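Local coordinates for protein M32 carboxypeptidase (Chitinophagaceae bacterium, PDB 7A03) that probably removes amino acids one at a time from the C-terminal ends of peptides, as a metal-dependent carboxypeptidase of the M32 family, at residues 10-18 and 80-91. Numbering follows the deposited sequence.
Sequences QYAAYKQKM and LDAVQQKNIALS
Tyr11 and Tyr14, one turn apart on helix 9-37, reach across to helix 82-100 and supply most of what their helix contributes to the contact. The Tyr14 ring takes Ile88 CD1 squarely over one face, a CH-pi contact 3.6 Å from the ring centroid, while its OH shares a 2.7 Å hydrogen bond with Ser91 OG lying at the ring edge. Tyr11 offers one face to Gln84, whose CG makes a CH-pi contact 3.9 Å from the ring centroid and whose NE2 lies over the rim near CD2; Tyr14 CD2 lies over the rim of the opposite face. At the ring edge, Asn87 ND2 donates to Tyr11 OH over 3.1 Å, with amide and ring planes only 22° apart. Second-shell bonds set the two amides. Gln84, extended beyond CG (chi2 174°), accepts Asp81 N at OE1 (2.9 Å) while its own N donates to Asp81 OD1 (2.8 Å), a capping box with Asp81 as N-cap. Asn87 ND2 also bonds Gln282 OE1 and its OD1 accepts from Cys287 N, fixing the amide's rotation. This packing joins the N-terminal helix to helix 82-100, beside helix 65-74, and gives both buried tyrosines' hydroxyls polar partners.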
ATOM      1  N   GLN A  10     -31.842 -10.640 -14.114  1.00 36.87           N
ATOM      2  CA  GLN A  10     -30.996  -9.512 -14.481  1.00 31.43           C
ATOM      3  C   GLN A  10     -29.793  -9.375 -13.548  1.00 27.33           C
ATOM      4  O   GLN A  10     -28.673  -9.095 -14.005  1.00 27.34           O
ATOM      5  CB  GLN A  10     -31.837  -8.231 -14.531  1.00 37.15           C
ATOM      6  CG  GLN A  10     -32.510  -7.777 -13.215  1.00 49.76           C
ATOM      7  CD  GLN A  10     -33.171  -8.896 -12.415  1.00 61.58           C
ATOM      8  OE1 GLN A  10     -33.843  -9.766 -12.976  1.00 64.35           O
ATOM      9  NE2 GLN A  10     -32.972  -8.884 -11.099  1.00 61.79           N
ATOM     10  N   TYR A  11     -29.988  -9.562 -12.240  1.00 22.59           N
ATOM     11  CA  TYR A  11     -28.828  -9.530 -11.356  1.00 22.52           C
ATOM     12  C   TYR A  11     -27.875 -10.675 -11.674  1.00 21.62           C
ATOM     13  O   TYR A  11     -26.651 -10.496 -11.646  1.00 21.01           O
ATOM     14  CB  TYR A  11     -29.241  -9.531  -9.880  1.00 22.43           C
ATOM     15  CG  TYR A  11     -28.066  -9.301  -8.955  1.00 16.93           C
ATOM     16  CD1 TYR A  11     -27.647  -8.019  -8.645  1.00 19.92           C
ATOM     17  CD2 TYR A  11     -27.363 -10.374  -8.412  1.00 19.04           C
ATOM     18  CE1 TYR A  11     -26.551  -7.798  -7.818  1.00 18.92           C
ATOM     19  CE2 TYR A  11     -26.270 -10.169  -7.589  1.00 19.05           C
ATOM     20  CZ  TYR A  11     -25.883  -8.877  -7.282  1.00 19.92           C
ATOM     21  OH  TYR A  11     -24.800  -8.665  -6.469  1.00 19.59           O
ATOM     22  N   ALA A  12     -28.416 -11.858 -12.001  1.00 18.67           N
ATOM     23  CA  ALA A  12     -27.552 -12.968 -12.383  1.00 19.24           C
ATOM     24  C   ALA A  12     -26.772 -12.650 -13.651  1.00 19.53           C
ATOM     25  O   ALA A  12     -25.619 -13.068 -13.789  1.00 20.00           O
ATOM     26  CB  ALA A  12     -28.365 -14.257 -12.540  1.00 24.24           C
ATOM     27  N   ALA A  13     -27.366 -11.883 -14.574  1.00 19.18           N
ATOM     28  CA  ALA A  13     -26.613 -11.513 -15.775  1.00 23.81           C
ATOM     29  C   ALA A  13     -25.500 -10.524 -15.447  1.00 21.22           C
ATOM     30  O   ALA A  13     -24.395 -10.609 -16.005  1.00 19.48           O
ATOM     31  CB  ALA A  13     -27.551 -10.959 -16.850  1.00 19.69           C
ATOM     32  N   TYR A  14     -25.771  -9.588 -14.531  1.00 20.29           N
ATOM     33  CA  TYR A  14     -24.715  -8.707 -14.031  1.00 19.63           C
ATOM     34  C   TYR A  14     -23.563  -9.507 -13.423  1.00 20.81           C
ATOM     35  O   TYR A  14     -22.383  -9.263 -13.722  1.00 18.16           O
ATOM     36  CB  TYR A  14     -25.310  -7.730 -13.018  1.00 15.78           C
ATOM     37  CG  TYR A  14     -24.311  -7.140 -12.054  1.00 16.30           C
ATOM     38  CD1 TYR A  14     -23.454  -6.118 -12.450  1.00 14.88           C
ATOM     39  CD2 TYR A  14     -24.241  -7.586 -10.739  1.00 19.86           C
ATOM     40  CE1 TYR A  14     -22.531  -5.560 -11.555  1.00 14.77           C
ATOM     41  CE2 TYR A  14     -23.335  -7.049  -9.852  1.00 17.47           C
ATOM     42  CZ  TYR A  14     -22.484  -6.031 -10.256  1.00 18.15           C
ATOM     43  OH  TYR A  14     -21.585  -5.512  -9.338  1.00 15.57           O
ATOM     44  N   LYS A  15     -23.889 -10.463 -12.555  1.00 16.50           N
ATOM     45  CA  LYS A  15     -22.862 -11.276 -11.918  1.00 16.38           C
ATOM     46  C   LYS A  15     -22.063 -12.080 -12.944  1.00 17.71           C
ATOM     47  O   LYS A  15     -20.834 -12.173 -12.846  1.00 16.28           O
ATOM     48  CB  LYS A  15     -23.508 -12.181 -10.864  1.00 22.82           C
ATOM     49  CG  LYS A  15     -22.549 -12.909  -9.951  1.00 27.32           C
ATOM     50  CD  LYS A  15     -23.321 -13.755  -8.948  1.00 30.06           C
ATOM     51  CE  LYS A  15     -22.389 -14.525  -8.028  1.00 35.53           C
ATOM     52  NZ  LYS A  15     -23.155 -15.468  -7.165  1.00 40.45           N
ATOM     53  N   GLN A  16     -22.740 -12.638 -13.954  1.00 19.13           N
ATOM     54  CA  GLN A  16     -22.041 -13.406 -14.979  1.00 18.25           C
ATOM     55  C   GLN A  16     -21.051 -12.521 -15.733  1.00 17.45           C
ATOM     56  O   GLN A  16     -19.886 -12.895 -15.940  1.00 15.92           O
ATOM     57  CB  GLN A  16     -23.067 -14.043 -15.925  1.00 19.60           C
ATOM     58  CG  GLN A  16     -22.474 -14.858 -17.061  1.00 21.67           C
ATOM     59  CD  GLN A  16     -22.140 -14.007 -18.272  1.00 29.63           C
ATOM     60  OE1 GLN A  16     -22.911 -13.129 -18.655  1.00 36.87           O
ATOM     61  NE2 GLN A  16     -20.983 -14.265 -18.883  1.00 35.01           N
ATOM     62  N   LYS A  17     -21.485 -11.314 -16.112  1.00 16.89           N
ATOM     63  CA  LYS A  17     -20.583 -10.423 -16.841  1.00 16.22           C
ATOM     64  C   LYS A  17     -19.384 -10.030 -15.991  1.00 13.49           C
ATOM     65  O   LYS A  17     -18.234 -10.026 -16.469  1.00 14.18           O
ATOM     66  CB  LYS A  17     -21.332  -9.180 -17.310  1.00 20.06           C
ATOM     67  CG  LYS A  17     -22.351  -9.456 -18.399  1.00 21.83           C
ATOM     68  CD  LYS A  17     -23.129  -8.192 -18.732  1.00 21.76           C
ATOM     69  CE  LYS A  17     -24.162  -8.454 -19.814  1.00 28.18           C
ATOM     70  NZ  LYS A  17     -23.544  -8.878 -21.104  1.00 25.70           N
ATOM     71  N   MET A  18     -19.632  -9.675 -14.724  1.00 16.18           N
ATOM     72  CA  MET A  18     -18.543  -9.247 -13.854  1.00 15.84           C
ATOM     73  C   MET A  18     -17.594 -10.396 -13.557  1.00 16.17           C
ATOM     74  O   MET A  18     -16.382 -10.197 -13.434  1.00 15.01           O
ATOM     75  CB  MET A  18     -19.108  -8.695 -12.548  1.00 15.37           C
ATOM     76  CG  MET A  18     -19.982  -7.462 -12.721  1.00 17.54           C
ATOM     77  SD  MET A  18     -19.192  -6.124 -13.640  1.00 18.28           S
ATOM     78  CE  MET A  18     -17.993  -5.583 -12.426  1.00 20.45           C
ATOM     79  N   LEU A  80     -33.710  -5.572  -4.532  1.00 30.23           N
ATOM     80  CA  LEU A  80     -32.427  -6.182  -4.211  1.00 26.75           C
ATOM     81  C   LEU A  80     -32.026  -5.921  -2.760  1.00 22.90           C
ATOM     82  O   LEU A  80     -32.415  -4.917  -2.149  1.00 25.25           O
ATOM     83  CB  LEU A  80     -31.355  -5.622  -5.141  1.00 25.48           C
ATOM     84  CG  LEU A  80     -31.642  -5.838  -6.624  1.00 25.40           C
ATOM     85  CD1 LEU A  80     -30.602  -5.127  -7.455  1.00 26.68           C
ATOM     86  CD2 LEU A  80     -31.656  -7.329  -6.918  1.00 31.60           C
ATOM     87  N   ASP A  81     -31.240  -6.848  -2.204  1.00 21.62           N
ATOM     88  CA  ASP A  81     -30.748  -6.705  -0.836  1.00 21.68           C
ATOM     89  C   ASP A  81     -29.626  -5.667  -0.769  1.00 24.02           C
ATOM     90  O   ASP A  81     -29.204  -5.102  -1.781  1.00 20.48           O
ATOM     91  CB  ASP A  81     -30.374  -8.061  -0.222  1.00 28.51           C
ATOM     92  CG  ASP A  81     -29.144  -8.701  -0.859  1.00 28.49           C
ATOM     93  OD1 ASP A  81     -28.154  -8.001  -1.169  1.00 30.19           O
ATOM     94  OD2 ASP A  81     -29.150  -9.938  -1.013  1.00 32.68           O
ATOM     95  N   ALA A  82     -29.137  -5.415   0.450  1.00 22.19           N
ATOM     96  CA  ALA A  82     -28.195  -4.326   0.670  1.00 18.81           C
ATOM     97  C   ALA A  82     -26.912  -4.549  -0.113  1.00 18.32           C
ATOM     98  O   ALA A  82     -26.391  -3.623  -0.749  1.00 19.99           O
ATOM     99  CB  ALA A  82     -27.874  -4.194   2.162  1.00 20.21           C
ATOM    100  N   VAL A  83     -26.392  -5.779  -0.075  1.00 18.38           N
ATOM    101  CA  VAL A  83     -25.161  -6.111  -0.782  1.00 15.91           C
ATOM    102  C   VAL A  83     -25.346  -6.005  -2.292  1.00 18.17           C
ATOM    103  O   VAL A  83     -24.492  -5.449  -2.990  1.00 18.47           O
ATOM    104  CB  VAL A  83     -24.634  -7.489  -0.336  1.00 17.78           C
ATOM    105  CG1 VAL A  83     -23.524  -7.977  -1.262  1.00 16.24           C
ATOM    106  CG2 VAL A  83     -24.149  -7.408   1.099  1.00 26.48           C
ATOM    107  N   GLN A  84     -26.454  -6.528  -2.823  1.00 18.39           N
ATOM    108  CA  GLN A  84     -26.697  -6.438  -4.262  1.00 14.95           C
ATOM    109  C   GLN A  84     -26.778  -4.984  -4.709  1.00 17.82           C
ATOM    110  O   GLN A  84     -26.181  -4.593  -5.723  1.00 17.71           O
ATOM    111  CB  GLN A  84     -28.002  -7.154  -4.603  1.00 16.69           C
ATOM    112  CG  GLN A  84     -27.944  -8.666  -4.398  1.00 17.28           C
ATOM    113  CD  GLN A  84     -29.298  -9.310  -4.608  1.00 21.46           C
ATOM    114  OE1 GLN A  84     -30.284  -8.909  -3.994  1.00 24.05           O
ATOM    115  NE2 GLN A  84     -29.359 -10.305  -5.492  1.00 29.23           N
ATOM    116  N   GLN A  85     -27.534  -4.172  -3.967  1.00 19.03           N
ATOM    117  CA  GLN A  85     -27.684  -2.765  -4.317  1.00 18.01           C
ATOM    118  C   GLN A  85     -26.351  -2.041  -4.256  1.00 16.09           C
ATOM    119  O   GLN A  85     -26.052  -1.206  -5.120  1.00 17.76           O
ATOM    120  CB  GLN A  85     -28.686  -2.097  -3.379  1.00 21.67           C
ATOM    121  CG  GLN A  85     -30.133  -2.461  -3.652  1.00 24.86           C
ATOM    122  CD  GLN A  85     -31.095  -1.536  -2.921  1.00 31.34           C
ATOM    123  OE1 GLN A  85     -30.763  -0.385  -2.631  1.00 37.62           O
ATOM    124  NE2 GLN A  85     -32.283  -2.037  -2.608  1.00 24.35           N
ATOM    125  N   LYS A  86     -25.533  -2.348  -3.247  1.00 14.69           N
ATOM    126  CA  LYS A  86     -24.223  -1.717  -3.159  1.00 15.19           C
ATOM    127  C   LYS A  86     -23.339  -2.127  -4.332  1.00 15.71           C
ATOM    128  O   LYS A  86     -22.631  -1.289  -4.907  1.00 17.28           O
ATOM    129  CB  LYS A  86     -23.561  -2.059  -1.818  1.00 15.16           C
ATOM    130  CG  LYS A  86     -22.194  -1.396  -1.600  1.00 15.19           C
ATOM    131  CD  LYS A  86     -22.340   0.099  -1.364  1.00 21.16           C
ATOM    132  CE  LYS A  86     -23.198   0.386  -0.129  1.00 21.43           C
ATOM    133  NZ  LYS A  86     -23.264   1.834   0.186  1.00 24.13           N
ATOM    134  N   ASN A  87     -23.345  -3.417  -4.681  1.00 16.69           N
ATOM    135  CA  ASN A  87     -22.613  -3.891  -5.857  1.00 15.19           C
ATOM    136  C   ASN A  87     -23.009  -3.130  -7.108  1.00 17.58           C
ATOM    137  O   ASN A  87     -22.147  -2.645  -7.852  1.00 17.94           O
ATOM    138  CB  ASN A  87     -22.853  -5.386  -6.050  1.00 15.71           C
ATOM    139  CG  ASN A  87     -21.993  -6.231  -5.134  1.00 14.90           C
ATOM    140  OD1 ASN A  87     -20.919  -5.799  -4.709  1.00 16.30           O
ATOM    141  ND2 ASN A  87     -22.442  -7.449  -4.845  1.00 15.38           N
ATOM    142  N   ILE A  88     -24.318  -3.010  -7.351  1.00 14.34           N
ATOM    143  CA  ILE A  88     -24.794  -2.288  -8.530  1.00 18.39           C
ATOM    144  C   ILE A  88     -24.326  -0.834  -8.494  1.00 19.05           C
ATOM    145  O   ILE A  88     -23.836  -0.300  -9.497  1.00 18.72           O
ATOM    146  CB  ILE A  88     -26.327  -2.396  -8.653  1.00 14.75           C
ATOM    147  CG1 ILE A  88     -26.752  -3.855  -8.838  1.00 19.07           C
ATOM    148  CG2 ILE A  88     -26.838  -1.546  -9.816  1.00 18.03           C
ATOM    149  CD1 ILE A  88     -26.139  -4.526 -10.042  1.00 26.07           C
ATOM    150  N   ALA A  89     -24.466  -0.166  -7.340  1.00 14.51           N
ATOM    151  CA  ALA A  89     -24.110   1.253  -7.257  1.00 14.91           C
ATOM    152  C   ALA A  89     -22.617   1.469  -7.493  1.00 14.96           C
ATOM    153  O   ALA A  89     -22.211   2.380  -8.236  1.00 18.85           O
ATOM    154  CB  ALA A  89     -24.538   1.827  -5.903  1.00 17.69           C
ATOM    155  N   LEU A  90     -21.782   0.643  -6.863  1.00 18.21           N
ATOM    156  CA  LEU A  90     -20.340   0.804  -7.005  1.00 17.86           C
ATOM    157  C   LEU A  90     -19.894   0.453  -8.413  1.00 19.66           C
ATOM    158  O   LEU A  90     -19.041   1.138  -8.991  1.00 19.42           O
ATOM    159  CB  LEU A  90     -19.604  -0.046  -5.968  1.00 16.74           C
ATOM    160  CG  LEU A  90     -19.727   0.496  -4.542  1.00 16.02           C
ATOM    161  CD1 LEU A  90     -19.023  -0.422  -3.555  1.00 15.71           C
ATOM    162  CD2 LEU A  90     -19.168   1.903  -4.473  1.00 19.01           C
ATOM    163  N   SER A  91     -20.478  -0.596  -8.987  1.00 16.02           N
ATOM    164  CA  SER A  91     -20.105  -0.992 -10.336  1.00 18.06           C
ATOM    165  C   SER A  91     -20.527   0.074 -11.339  1.00 18.77           C
ATOM    166  O   SER A  91     -19.813   0.328 -12.315  1.00 20.28           O
ATOM    167  CB  SER A  91     -20.745  -2.342 -10.677  1.00 15.25           C
ATOM    168  OG  SER A  91     -20.014  -3.421 -10.113  1.00 16.92           O
TER